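PDB 3C2G: beta-catenin homolog sys-1 from Caenorhabditis elegans, which acts as a transcription coregulator of the Wnt asymmetry pathway, activating or repressing target genes through partners such as the TCF factor POP-1, which it binds directly. Local coordinates for residues R331-H336 / I369-T374; T374-Y379 / N400-L405; I362-N367 / G424-Q429; D299-G304 / D339-S344; N351-K356 / N406-M411. One frame throughout, in Å; residues are numbered along the deposited sequence.

How the interactions relate
Followed from the N terminus, interaction 4 opens first and closes at 339-344, tying helix 298-311 to helix 339-352. Interaction 1 opens inside that loop, at the end of helix 325-335, and closes on helix 368-377, so the two cross. Interactions 5 and 3 then open in turn; each crosses interaction 1, and they cross each other, closing at the end of helix 388-409 and the start of helix 425-432. Interaction 2 takes over helix 368-377 at T374, the residue it shares with interaction 1, and is nested within both 5 and 3. F408 of interaction 5 touches residues of interactions 1 and 3, making one continuous packed region.

Interaction 1: R331-H336 / I369-T374; sequences RLIEIH and IFLLHT
L371 spreads its two methyl groups over neighbouring residues of the helix end at 331-336, one to I333 and one to E334. CG of L371 lies anti to the backbone N (chi1 179°), which carries the isobutyl group out from helix 368-377. On the enclosed side CD2 of L371 meets CG2 of I333 at 4.0 Å, the two side chains crossing at about a right angle. Both residues are buried, and this inner side continues into the core, where CG2 of I333 also packs on CD1 of I375. In the all-helical armadillo domain the contact joins the last turn of helix 325-335 to the start of helix 368-377, while L372, one residue past L371, packs the other way on C401 and T404 of helix 388-409. The solvent side belongs to E334, which lies at the exposed margin even though its CB and CG both approach CD1 of L371 at 3.8 Å. The aliphatic root of the glutamate thus covers the methyl, and the extended chain runs on from there. No hydrogen bond spans the two segments; the summed burial is a modest 137 Å², and the nearest CA atoms, of E334 and L371, are 6.9 Å apart. Toward the same outer side T374 keeps its hydroxyl within its own helix, OG1 donating to O of F370 at 3.2 Å from above the carbonyl plane.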
# COMPACT_ATOMS: atom_id res chain seq x y z
N ARG A 331 -0.22 -5.01 20.74
CA ARG A 331 -1.48 -5.02 21.46
C ARG A 331 -2.65 -4.81 20.50
O ARG A 331 -3.65 -5.52 20.56
CB ARG A 331 -1.50 -3.95 22.54
CG ARG A 331 -2.43 -4.26 23.71
CD ARG A 331 -2.27 -3.23 24.85
NE ARG A 331 -0.86 -2.85 25.10
CZ ARG A 331 -0.40 -1.60 25.04
NH1 ARG A 331 -1.22 -0.58 24.79
NH2 ARG A 331 0.89 -1.37 25.27
N LEU A 332 -2.50 -3.84 19.61
CA LEU A 332 -3.49 -3.58 18.57
C LEU A 332 -3.77 -4.80 17.70
O LEU A 332 -4.92 -5.15 17.50
CB LEU A 332 -3.05 -2.40 17.69
CG LEU A 332 -4.13 -1.88 16.74
CD1 LEU A 332 -5.26 -1.24 17.55
CD2 LEU A 332 -3.56 -0.90 15.72
N ILE A 333 -2.72 -5.44 17.20
CA ILE A 333 -2.86 -6.63 16.37
C ILE A 333 -3.57 -7.76 17.14
O ILE A 333 -4.39 -8.50 16.58
CB ILE A 333 -1.48 -7.08 15.85
CG1 ILE A 333 -0.97 -6.11 14.80
CG2 ILE A 333 -1.52 -8.48 15.27
CD1 ILE A 333 0.55 -6.06 14.73
N GLU A 334 -3.25 -7.88 18.42
CA GLU A 334 -3.84 -8.88 19.30
C GLU A 334 -5.36 -8.76 19.46
O GLU A 334 -6.05 -9.78 19.43
CB GLU A 334 -3.15 -8.82 20.67
CG GLU A 334 -3.46 -9.99 21.60
CD GLU A 334 -2.76 -9.86 22.95
OE1 GLU A 334 -2.42 -8.72 23.35
OE2 GLU A 334 -2.55 -10.90 23.62
N ILE A 335 -5.89 -7.54 19.62
CA ILE A 335 -7.33 -7.37 19.91
C ILE A 335 -8.21 -6.84 18.77
O ILE A 335 -9.42 -7.05 18.79
CB ILE A 335 -7.62 -6.57 21.24
CG1 ILE A 335 -7.92 -5.08 20.99
CG2 ILE A 335 -6.56 -6.84 22.33
CD1 ILE A 335 -6.72 -4.15 20.89
N HIS A 336 -7.62 -6.17 17.78
CA HIS A 336 -8.45 -5.57 16.72
C HIS A 336 -9.07 -6.61 15.81
O HIS A 336 -8.36 -7.38 15.17
CB HIS A 336 -7.70 -4.54 15.90
CG HIS A 336 -8.60 -3.61 15.16
ND1 HIS A 336 -8.95 -2.37 15.65
CD2 HIS A 336 -9.29 -3.76 14.00
CE1 HIS A 336 -9.78 -1.78 14.82
NE2 HIS A 336 -10.00 -2.60 13.80
N ILE A 369 6.45 -13.40 19.49
CA ILE A 369 6.42 -14.77 18.95
C ILE A 369 5.15 -15.50 19.36
O ILE A 369 4.49 -16.12 18.53
CB ILE A 369 7.71 -15.58 19.25
CG1 ILE A 369 8.91 -14.89 18.60
CG2 ILE A 369 7.59 -17.00 18.71
CD1 ILE A 369 10.25 -15.20 19.23
N PHE A 370 4.80 -15.41 20.63
CA PHE A 370 3.53 -15.95 21.08
C PHE A 370 2.36 -15.42 20.23
O PHE A 370 1.47 -16.18 19.84
CB PHE A 370 3.29 -15.58 22.55
CG PHE A 370 2.76 -16.71 23.37
CD1 PHE A 370 3.61 -17.40 24.24
CD2 PHE A 370 1.42 -17.10 23.26
CE1 PHE A 370 3.13 -18.46 25.01
CE2 PHE A 370 0.92 -18.16 24.02
CZ PHE A 370 1.78 -18.84 24.90
N LEU A 371 2.38 -14.12 19.93
CA LEU A 371 1.29 -13.50 19.20
C LEU A 371 1.17 -14.02 17.79
O LEU A 371 0.05 -14.23 17.31
CB LEU A 371 1.44 -11.97 19.20
CG LEU A 371 0.37 -11.20 18.43
CD1 LEU A 371 -0.99 -11.43 19.04
CD2 LEU A 371 0.70 -9.73 18.40
N LEU A 372 2.30 -14.23 17.12
CA LEU A 372 2.30 -14.88 15.81
C LEU A 372 1.59 -16.22 15.85
O LEU A 372 0.84 -16.56 14.93
CB LEU A 372 3.72 -15.10 15.30
CG LEU A 372 4.65 -13.89 15.23
CD1 LEU A 372 6.03 -14.36 14.82
CD2 LEU A 372 4.10 -12.82 14.29
N HIS A 373 1.82 -16.99 16.91
CA HIS A 373 1.20 -18.29 17.06
C HIS A 373 -0.32 -18.16 17.17
O HIS A 373 -1.06 -18.93 16.57
CB HIS A 373 1.78 -19.03 18.27
CG HIS A 373 1.19 -20.38 18.49
ND1 HIS A 373 0.03 -20.58 19.21
CD2 HIS A 373 1.58 -21.60 18.07
CE1 HIS A 373 -0.26 -21.86 19.22
NE2 HIS A 373 0.67 -22.51 18.54
N THR A 374 -0.77 -17.18 17.94
CA THR A 374 -2.18 -16.92 18.12
C THR A 374 -2.86 -16.45 16.82
O THR A 374 -3.97 -16.87 16.52
CB THR A 374 -2.38 -15.88 19.24
OG1 THR A 374 -1.71 -16.33 20.42
CG2 THR A 374 -3.86 -15.64 19.55

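Interaction 2: T374-Y379 / N400-L405; sequences TIISKY and NCLRTL
The backbones of helices 368-377 and 388-409 come nearest at I376 and C401, whose CA atoms are 7.2 Å apart, close enough for short side chains to fill the space between. C401 is the centre of the contact and uses its two side-chain atoms on different partners. Its SG, placed beside the backbone N and anti to the carbonyl carbon (chi1 -69°), lies 3.7 Å from CG2 of I375. Its CB is met by the far end of I376, with CD1 of that isoleucine at 3.6 Å. The same CD1 reaches on to CD2 of L402 at 3.8 Å, the two side chains crossing at about a right angle, so the tip of I376 rests across consecutive residues of the opposing helix. All four are buried. Neighbouring helices extend this core: L402 also packs on T463, I464 and S467 of helix 457-472, and C401 on T346 of helix 339-352. The polar residues of 400-405 are turned to other partners. R403 NH2 donates to OD1 of N400 at 2.8 Å, tilted from the carbonyl plane, and both residues pack against the bound POP-1 peptide. With no hydrogen bond joining the segments, cohesion here rests on van der Waals packing and exclusion of water, consistent with the polar residues N400 and R403 being left to face the peptide groove of the armadillo domain.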
# COMPACT_ATOMS: atom_id res chain seq x y z
N THR A 374 -0.77 -17.18 17.94
CA THR A 374 -2.18 -16.92 18.12
C THR A 374 -2.86 -16.45 16.82
O THR A 374 -3.97 -16.87 16.52
CB THR A 374 -2.38 -15.88 19.24
OG1 THR A 374 -1.71 -16.33 20.42
CG2 THR A 374 -3.86 -15.64 19.55
N ILE A 375 -2.19 -15.60 16.05
CA ILE A 375 -2.79 -15.08 14.82
C ILE A 375 -2.96 -16.17 13.78
O ILE A 375 -4.00 -16.27 13.16
CB ILE A 375 -1.99 -13.89 14.25
CG1 ILE A 375 -2.13 -12.69 15.17
CG2 ILE A 375 -2.52 -13.49 12.90
CD1 ILE A 375 -0.89 -11.84 15.16
N ILE A 376 -1.93 -16.99 13.60
CA ILE A 376 -2.02 -18.09 12.65
C ILE A 376 -3.14 -19.07 13.05
O ILE A 376 -3.94 -19.47 12.20
CB ILE A 376 -0.67 -18.80 12.51
CG1 ILE A 376 0.33 -17.87 11.83
CG2 ILE A 376 -0.80 -20.09 11.70
CD1 ILE A 376 1.76 -18.25 12.05
N SER A 377 -3.23 -19.40 14.34
CA SER A 377 -4.17 -20.40 14.89
C SER A 377 -5.65 -20.06 14.79
O SER A 377 -6.48 -20.97 14.83
CB SER A 377 -3.86 -20.68 16.36
OG SER A 377 -2.59 -21.27 16.49
N LYS A 378 -5.97 -18.78 14.69
CA LYS A 378 -7.36 -18.33 14.74
C LYS A 378 -8.12 -18.58 13.43
O LYS A 378 -9.34 -18.57 13.43
CB LYS A 378 -7.44 -16.85 15.14
CG LYS A 378 -7.07 -15.89 14.03
CD LYS A 378 -6.69 -14.51 14.55
CE LYS A 378 -7.83 -13.51 14.41
NZ LYS A 378 -7.42 -12.20 14.98
N TYR A 379 -7.40 -18.80 12.33
CA TYR A 379 -8.04 -18.95 11.02
C TYR A 379 -8.33 -20.39 10.66
O TYR A 379 -7.56 -21.29 11.01
CB TYR A 379 -7.21 -18.29 9.92
CG TYR A 379 -7.09 -16.81 10.08
CD1 TYR A 379 -8.18 -15.97 9.86
CD2 TYR A 379 -5.88 -16.24 10.48
CE1 TYR A 379 -8.07 -14.60 10.03
CE2 TYR A 379 -5.76 -14.87 10.65
CZ TYR A 379 -6.86 -14.07 10.42
OH TYR A 379 -6.75 -12.71 10.58
N ASN A 400 2.78 -13.24 6.35
CA ASN A 400 3.42 -12.22 7.18
C ASN A 400 3.93 -12.75 8.51
O ASN A 400 5.04 -12.42 8.92
CB ASN A 400 2.45 -11.07 7.49
CG ASN A 400 2.14 -10.20 6.28
OD1 ASN A 400 2.91 -10.13 5.33
ND2 ASN A 400 1.01 -9.51 6.34
N CYS A 401 3.12 -13.55 9.19
CA CYS A 401 3.50 -14.05 10.51
C CYS A 401 4.74 -14.96 10.45
O CYS A 401 5.68 -14.77 11.21
CB CYS A 401 2.33 -14.76 11.18
SG CYS A 401 0.97 -13.66 11.68
N LEU A 402 4.74 -15.89 9.50
CA LEU A 402 5.86 -16.81 9.32
C LEU A 402 7.12 -16.12 8.85
O LEU A 402 8.23 -16.53 9.21
CB LEU A 402 5.48 -17.92 8.34
CG LEU A 402 4.31 -18.82 8.73
CD1 LEU A 402 3.99 -19.68 7.55
CD2 LEU A 402 4.59 -19.70 9.97
N ARG A 403 6.97 -15.07 8.05
CA ARG A 403 8.14 -14.27 7.66
C ARG A 403 8.72 -13.55 8.89
O ARG A 403 9.93 -13.42 9.04
CB ARG A 403 7.76 -13.28 6.56
CG ARG A 403 8.84 -13.07 5.51
CD ARG A 403 8.41 -12.14 4.34
NE ARG A 403 7.60 -11.01 4.79
CZ ARG A 403 6.31 -10.87 4.52
NH1 ARG A 403 5.68 -11.79 3.76
NH2 ARG A 403 5.64 -9.83 5.00
N THR A 404 7.87 -13.11 9.80
CA THR A 404 8.35 -12.52 11.04
C THR A 404 9.06 -13.57 11.88
O THR A 404 10.13 -13.30 12.43
CB THR A 404 7.22 -11.89 11.84
OG1 THR A 404 6.48 -11.01 10.99
CG2 THR A 404 7.77 -11.13 13.05
N LEU A 405 8.47 -14.77 11.98
CA LEU A 405 9.07 -15.88 12.70
C LEU A 405 10.48 -16.15 12.19
O LEU A 405 11.40 -16.28 12.98
CB LEU A 405 8.23 -17.16 12.61
CG LEU A 405 8.75 -18.41 13.36
CD1 LEU A 405 8.88 -18.15 14.85
CD2 LEU A 405 7.86 -19.65 13.13

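Interaction 3: I362-N367 / G424-Q429; sequences IAIRSN and GPNEKQ
Apolar packing between I364 and E427 is the closest part of this contact. CG2 of I364 touches CG of E427 at 3.6 Å, the side chains crossing at about a right angle, and W412 borders both. The polar approaches are looser, and neither is a hydrogen bond: N426 ND2 stands 3.9 Å from O of I364, and OD1 of N367 is 3.9 Å from OD1 of N426, two acceptor oxygens in plain contact. Two helix ends of the armadillo domain meet here. Helix 357-365 closes in a Schellman motif, N367 N bonding to I364 O and A368 N to A363 O, with the C-prime residue N367 at positive phi (70°). G424 is the N-cap residue of helix 425-432; its N donates to OE1 of E427 at 2.8 Å, fairly straight (161°) but from well above the carboxylate plane (69° out of it). With an alanine at E427, the amide of G424 would probably lose its carboxylate mate and I364 the methylene it packs on.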
# COMPACT_ATOMS: atom_id res chain seq x y z
N ILE A 362 12.97 -6.02 21.54
CA ILE A 362 11.75 -5.37 22.01
C ILE A 362 10.55 -6.29 21.75
O ILE A 362 9.77 -6.59 22.66
CB ILE A 362 11.57 -3.98 21.37
CG1 ILE A 362 12.66 -3.04 21.92
CG2 ILE A 362 10.17 -3.43 21.65
CD1 ILE A 362 13.03 -1.88 21.00
N ALA A 363 10.42 -6.75 20.52
CA ALA A 363 9.35 -7.64 20.14
C ALA A 363 9.25 -8.88 21.06
O ALA A 363 8.18 -9.19 21.59
CB ALA A 363 9.50 -8.03 18.69
N ILE A 364 10.37 -9.56 21.28
CA ILE A 364 10.37 -10.75 22.15
C ILE A 364 9.88 -10.46 23.57
O ILE A 364 9.08 -11.22 24.11
CB ILE A 364 11.76 -11.42 22.16
CG1 ILE A 364 11.99 -12.17 20.84
CG2 ILE A 364 11.92 -12.38 23.34
CD1 ILE A 364 13.44 -12.36 20.54
N ARG A 365 10.31 -9.35 24.15
CA ARG A 365 9.88 -8.98 25.50
C ARG A 365 8.40 -8.63 25.56
O ARG A 365 7.80 -8.64 26.64
CB ARG A 365 10.71 -7.83 26.07
CG ARG A 365 12.13 -8.22 26.47
CD ARG A 365 12.82 -7.13 27.30
NE ARG A 365 13.41 -6.07 26.47
CZ ARG A 365 12.83 -4.90 26.21
NH1 ARG A 365 11.63 -4.62 26.72
NH2 ARG A 365 13.44 -4.01 25.44
N SER A 366 7.81 -8.32 24.42
CA SER A 366 6.37 -8.08 24.40
C SER A 366 5.61 -9.28 23.86
O SER A 366 4.43 -9.17 23.50
CB SER A 366 6.05 -6.81 23.62
OG SER A 366 6.86 -5.74 24.10
N ASN A 367 6.28 -10.43 23.81
CA ASN A 367 5.66 -11.70 23.41
C ASN A 367 5.28 -11.78 21.94
O ASN A 367 4.33 -12.47 21.58
CB ASN A 367 4.43 -12.01 24.29
CG ASN A 367 4.80 -12.78 25.56
OD1 ASN A 367 5.97 -12.84 25.96
ND2 ASN A 367 3.79 -13.40 26.19
N GLY A 424 16.99 -17.43 25.74
CA GLY A 424 16.48 -17.51 27.10
C GLY A 424 15.21 -18.34 27.17
O GLY A 424 14.62 -18.67 26.13
N PRO A 425 14.78 -18.70 28.39
CA PRO A 425 13.56 -19.49 28.59
C PRO A 425 12.30 -18.82 28.02
O PRO A 425 11.39 -19.53 27.57
CB PRO A 425 13.46 -19.63 30.12
CG PRO A 425 14.33 -18.55 30.67
CD PRO A 425 15.44 -18.40 29.67
N ASN A 426 12.27 -17.49 28.04
CA ASN A 426 11.18 -16.72 27.43
C ASN A 426 11.04 -16.98 25.92
O ASN A 426 9.99 -17.43 25.45
CB ASN A 426 11.37 -15.22 27.69
CG ASN A 426 10.11 -14.41 27.40
OD1 ASN A 426 9.01 -14.97 27.23
ND2 ASN A 426 10.26 -13.08 27.37
N GLU A 427 12.12 -16.71 25.18
CA GLU A 427 12.21 -17.04 23.76
C GLU A 427 11.89 -18.52 23.49
O GLU A 427 11.17 -18.83 22.54
CB GLU A 427 13.61 -16.74 23.21
CG GLU A 427 14.10 -15.30 23.37
CD GLU A 427 14.83 -15.06 24.68
OE1 GLU A 427 16.08 -15.00 24.65
OE2 GLU A 427 14.16 -14.91 25.73
N LYS A 428 12.42 -19.42 24.32
CA LYS A 428 12.31 -20.86 24.09
C LYS A 428 10.86 -21.33 24.11
O LYS A 428 10.46 -22.06 23.20
CB LYS A 428 13.15 -21.68 25.08
CG LYS A 428 14.64 -21.79 24.77
CD LYS A 428 15.38 -22.33 25.99
CE LYS A 428 16.72 -22.99 25.65
NZ LYS A 428 17.90 -22.05 25.73
N GLN A 429 10.08 -20.91 25.10
CA GLN A 429 8.69 -21.38 25.17
C GLN A 429 7.83 -20.82 24.03
O GLN A 429 6.93 -21.49 23.54
CB GLN A 429 8.04 -21.16 26.56
CG GLN A 429 7.91 -19.72 27.04
CD GLN A 429 6.79 -19.53 28.09
OE1 GLN A 429 6.69 -20.27 29.08
NE2 GLN A 429 5.95 -18.52 27.87

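Interaction 4: D299-G304 / D339-S344; sequences DLIRAG and DEVIYS
Apolar contact centres on V341, whose CG2 touches two residues of helix 298-311: CG2 of I301 at 4.0 Å and CG of R302, also at 4.0 Å. The aliphatic part of R302 continues past E340, its CD lying 4.1 Å from CB of that glutamate. The charged ends go separate ways. R302 NH2 forms a salt bridge with OD1 of D299 at 3.0 Å, on the anti side but 33° out of the carboxylate plane, whereas E340 pairs with R393 of helix 388-409. With an alanine in place of R302, D299 would probably be left without this charge mate and V341 with a gap beside its CG2. One water bridges the helices, donating to the backbone O of R302 at 2.9 Å and to the side-chain OG of S344 at 2.7 Å, while OG itself donates to O of E340. Nearby, Y343 packs on the bound peptide. The helix segments run 26° from parallel with axes 9.4 Å apart, the side-by-side stacking of helices typical of an armadillo superhelix.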
# COMPACT_ATOMS: atom_id res chain seq x y z
N ASP A 299 -12.17 3.32 10.54
CA ASP A 299 -11.70 3.85 9.26
C ASP A 299 -10.36 4.53 9.47
O ASP A 299 -9.43 4.37 8.69
CB ASP A 299 -12.71 4.83 8.65
CG ASP A 299 -13.92 4.12 8.03
OD1 ASP A 299 -13.78 2.95 7.60
OD2 ASP A 299 -15.01 4.73 7.97
N LEU A 300 -10.28 5.28 10.56
CA LEU A 300 -9.08 5.99 10.91
C LEU A 300 -7.97 4.97 11.21
O LEU A 300 -6.86 5.10 10.70
CB LEU A 300 -9.36 6.92 12.11
CG LEU A 300 -8.27 7.88 12.57
CD1 LEU A 300 -8.82 8.85 13.59
CD2 LEU A 300 -7.13 7.11 13.21
N ILE A 301 -8.27 3.95 12.00
CA ILE A 301 -7.29 2.91 12.31
C ILE A 301 -6.83 2.17 11.04
O ILE A 301 -5.62 2.00 10.83
CB ILE A 301 -7.78 1.94 13.43
CG1 ILE A 301 -7.92 2.72 14.75
CG2 ILE A 301 -6.82 0.75 13.59
CD1 ILE A 301 -8.85 2.09 15.75
N ARG A 302 -7.77 1.75 10.20
CA ARG A 302 -7.42 1.12 8.92
C ARG A 302 -6.46 1.97 8.09
O ARG A 302 -5.53 1.44 7.48
CB ARG A 302 -8.66 0.79 8.08
CG ARG A 302 -9.25 -0.58 8.35
CD ARG A 302 -10.24 -0.99 7.26
NE ARG A 302 -11.52 -0.30 7.40
CZ ARG A 302 -12.49 -0.68 8.23
NH1 ARG A 302 -12.35 -1.75 9.00
NH2 ARG A 302 -13.63 0.02 8.29
N ALA A 303 -6.70 3.27 8.06
CA ALA A 303 -5.94 4.14 7.18
C ALA A 303 -4.53 4.41 7.72
O ALA A 303 -3.59 4.51 6.95
CB ALA A 303 -6.68 5.44 6.91
N GLY A 304 -4.42 4.54 9.03
CA GLY A 304 -3.13 4.70 9.70
C GLY A 304 -2.23 3.49 9.54
O GLY A 304 -1.04 3.62 9.21
N ASP A 339 -9.49 -7.99 9.68
CA ASP A 339 -8.37 -8.59 8.96
C ASP A 339 -7.46 -7.61 8.25
O ASP A 339 -6.26 -7.88 8.11
CB ASP A 339 -8.87 -9.65 7.98
CG ASP A 339 -9.34 -10.92 8.69
OD1 ASP A 339 -8.95 -11.16 9.86
OD2 ASP A 339 -10.12 -11.67 8.07
N GLU A 340 -7.99 -6.46 7.82
CA GLU A 340 -7.16 -5.47 7.15
C GLU A 340 -6.14 -4.91 8.12
O GLU A 340 -4.99 -4.67 7.76
CB GLU A 340 -8.00 -4.33 6.57
CG GLU A 340 -8.78 -4.69 5.31
CD GLU A 340 -7.88 -5.14 4.15
OE1 GLU A 340 -6.78 -4.54 3.97
OE2 GLU A 340 -8.28 -6.08 3.42
N VAL A 341 -6.57 -4.71 9.36
CA VAL A 341 -5.68 -4.21 10.39
C VAL A 341 -4.64 -5.28 10.74
O VAL A 341 -3.46 -4.96 10.87
CB VAL A 341 -6.48 -3.72 11.63
CG1 VAL A 341 -5.57 -3.33 12.74
CG2 VAL A 341 -7.33 -2.51 11.26
N ILE A 342 -5.06 -6.54 10.85
CA ILE A 342 -4.15 -7.64 11.13
C ILE A 342 -3.13 -7.75 10.01
O ILE A 342 -1.93 -7.94 10.25
CB ILE A 342 -4.87 -9.01 11.28
CG1 ILE A 342 -5.97 -8.97 12.35
CG2 ILE A 342 -3.88 -10.11 11.57
CD1 ILE A 342 -5.57 -8.35 13.66
N TYR A 343 -3.61 -7.60 8.79
CA TYR A 343 -2.76 -7.68 7.62
C TYR A 343 -1.70 -6.61 7.65
O TYR A 343 -0.52 -6.92 7.47
CB TYR A 343 -3.58 -7.56 6.35
CG TYR A 343 -2.74 -7.37 5.12
CD1 TYR A 343 -1.95 -8.43 4.61
CD2 TYR A 343 -2.73 -6.15 4.43
CE1 TYR A 343 -1.17 -8.27 3.47
CE2 TYR A 343 -1.96 -5.97 3.27
CZ TYR A 343 -1.18 -7.03 2.80
OH TYR A 343 -0.41 -6.87 1.66
N SER A 344 -2.10 -5.37 7.91
CA SER A 344 -1.17 -4.24 7.94
C SER A 344 -0.17 -4.35 9.08
O SER A 344 1.02 -4.14 8.88
CB SER A 344 -1.93 -2.92 8.07
OG SER A 344 -2.91 -2.77 7.05
O HOH W 1 -5.22 -1.39 7.34

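Interaction 5: N351-K356 / N406-M411; sequences NVVAHK and NNFLMM
The peptide-binding groove of the armadillo domain is backed here by the contact of V353 and A354 with N407 and F408, where helix 339-352 gives way to a type II beta turn, V353 to K356. V353 touches both N407 and F408. Its CG2, in the crowded position between backbone N and carbonyl carbon, meets CB of N407 at 3.8 Å; its CG1 approaches CZ of F408 obliquely at 4.2 Å. CB of A354 lies 3.8 Å from ND2 of N407, a contact without a hydrogen bond. With CB against V353 and ND2 beside A354, N407 turns OD1 to the backbone of the bound peptide, which N351 ND2 also bonds, and ND2 bonds weakly to O of S350. K356 steadies the turn: its NZ donates to O of V352 and to O of A354, both at 2.7 Å. Around the contact, K360 of helix 357-365 touches V353 and F408, A363 of the same helix packs on the F408 ring, and helix 457-472 lies against N406 and L409.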
# COMPACT_ATOMS: atom_id res chain seq x y z
N ASN A 351 8.67 -6.46 8.52
CA ASN A 351 9.72 -5.56 8.03
C ASN A 351 10.49 -4.86 9.15
O ASN A 351 11.70 -4.67 9.04
CB ASN A 351 9.16 -4.50 7.09
CG ASN A 351 8.75 -5.07 5.74
OD1 ASN A 351 9.28 -6.07 5.28
ND2 ASN A 351 7.78 -4.41 5.10
N VAL A 352 9.80 -4.46 10.21
CA VAL A 352 10.45 -3.65 11.24
C VAL A 352 11.52 -4.46 11.99
O VAL A 352 12.53 -3.89 12.39
CB VAL A 352 9.45 -2.96 12.21
CG1 VAL A 352 8.99 -3.91 13.32
CG2 VAL A 352 10.06 -1.72 12.82
N VAL A 353 11.29 -5.76 12.19
CA VAL A 353 12.24 -6.58 12.92
C VAL A 353 13.41 -6.95 12.03
O VAL A 353 14.47 -7.32 12.54
CB VAL A 353 11.62 -7.87 13.54
CG1 VAL A 353 10.46 -7.54 14.47
CG2 VAL A 353 11.20 -8.88 12.46
N ALA A 354 13.24 -6.87 10.71
CA ALA A 354 14.27 -7.34 9.78
C ALA A 354 15.57 -6.56 9.93
O ALA A 354 15.56 -5.33 9.83
CB ALA A 354 13.77 -7.27 8.36
N HIS A 355 16.66 -7.28 10.19
CA HIS A 355 18.03 -6.72 10.24
C HIS A 355 18.31 -5.86 11.45
O HIS A 355 19.27 -5.09 11.44
CB HIS A 355 18.35 -5.89 8.98
CG HIS A 355 18.23 -6.65 7.69
ND1 HIS A 355 17.39 -6.25 6.67
CD2 HIS A 355 18.83 -7.79 7.26
CE1 HIS A 355 17.48 -7.10 5.66
NE2 HIS A 355 18.35 -8.04 5.99
N LYS A 356 17.49 -5.97 12.50
CA LYS A 356 17.57 -5.05 13.63
C LYS A 356 17.41 -5.81 14.95
O LYS A 356 16.29 -6.03 15.45
CB LYS A 356 16.51 -3.95 13.51
CG LYS A 356 16.49 -3.18 12.20
CD LYS A 356 15.31 -2.19 12.18
CE LYS A 356 14.78 -1.94 10.75
NZ LYS A 356 14.00 -3.11 10.23
N ASN A 406 10.62 -16.20 10.88
CA ASN A 406 11.88 -16.55 10.23
C ASN A 406 12.97 -15.53 10.48
O ASN A 406 14.13 -15.89 10.64
CB ASN A 406 11.66 -16.78 8.74
CG ASN A 406 10.74 -17.97 8.44
OD1 ASN A 406 10.38 -18.74 9.34
ND2 ASN A 406 10.36 -18.12 7.17
N ASN A 407 12.59 -14.25 10.54
CA ASN A 407 13.53 -13.19 10.93
C ASN A 407 14.03 -13.30 12.37
O ASN A 407 15.12 -12.85 12.67
CB ASN A 407 12.93 -11.80 10.67
CG ASN A 407 12.79 -11.51 9.18
OD1 ASN A 407 13.48 -12.11 8.35
ND2 ASN A 407 11.88 -10.59 8.83
N PHE A 408 13.23 -13.92 13.25
CA PHE A 408 13.67 -14.23 14.62
C PHE A 408 14.63 -15.42 14.68
O PHE A 408 15.66 -15.35 15.34
CB PHE A 408 12.48 -14.54 15.53
CG PHE A 408 11.67 -13.35 15.91
CD1 PHE A 408 12.27 -12.23 16.47
CD2 PHE A 408 10.30 -13.36 15.74
CE1 PHE A 408 11.51 -11.13 16.82
CE2 PHE A 408 9.53 -12.26 16.10
CZ PHE A 408 10.14 -11.14 16.63
N LEU A 409 14.27 -16.52 14.02
CA LEU A 409 14.97 -17.79 14.21
C LEU A 409 16.45 -17.75 13.79
O LEU A 409 17.23 -18.56 14.25
CB LEU A 409 14.22 -18.95 13.54
CG LEU A 409 12.83 -19.27 14.09
CD1 LEU A 409 12.04 -20.23 13.20
CD2 LEU A 409 12.90 -19.79 15.52
N MSE A 410 16.80 -16.79 12.95
CA MSE A 410 18.19 -16.58 12.53
C MSE A 410 19.14 -16.45 13.71
O MSE A 410 20.19 -17.10 13.75
CB MSE A 410 18.29 -15.34 11.65
CG MSE A 410 17.28 -15.32 10.51
SE MSE A 410 17.89 -16.18 8.86
CE MSE A 410 18.61 -17.89 9.51
N MSE A 411 18.75 -15.61 14.68
CA MSE A 411 19.51 -15.40 15.92
C MSE A 411 20.14 -16.66 16.51
O MSE A 411 21.27 -16.64 16.95
CB MSE A 411 18.60 -14.80 16.99
CG MSE A 411 18.10 -13.38 16.72
SE MSE A 411 16.69 -12.87 18.00
CE MSE A 411 17.67 -13.11 19.69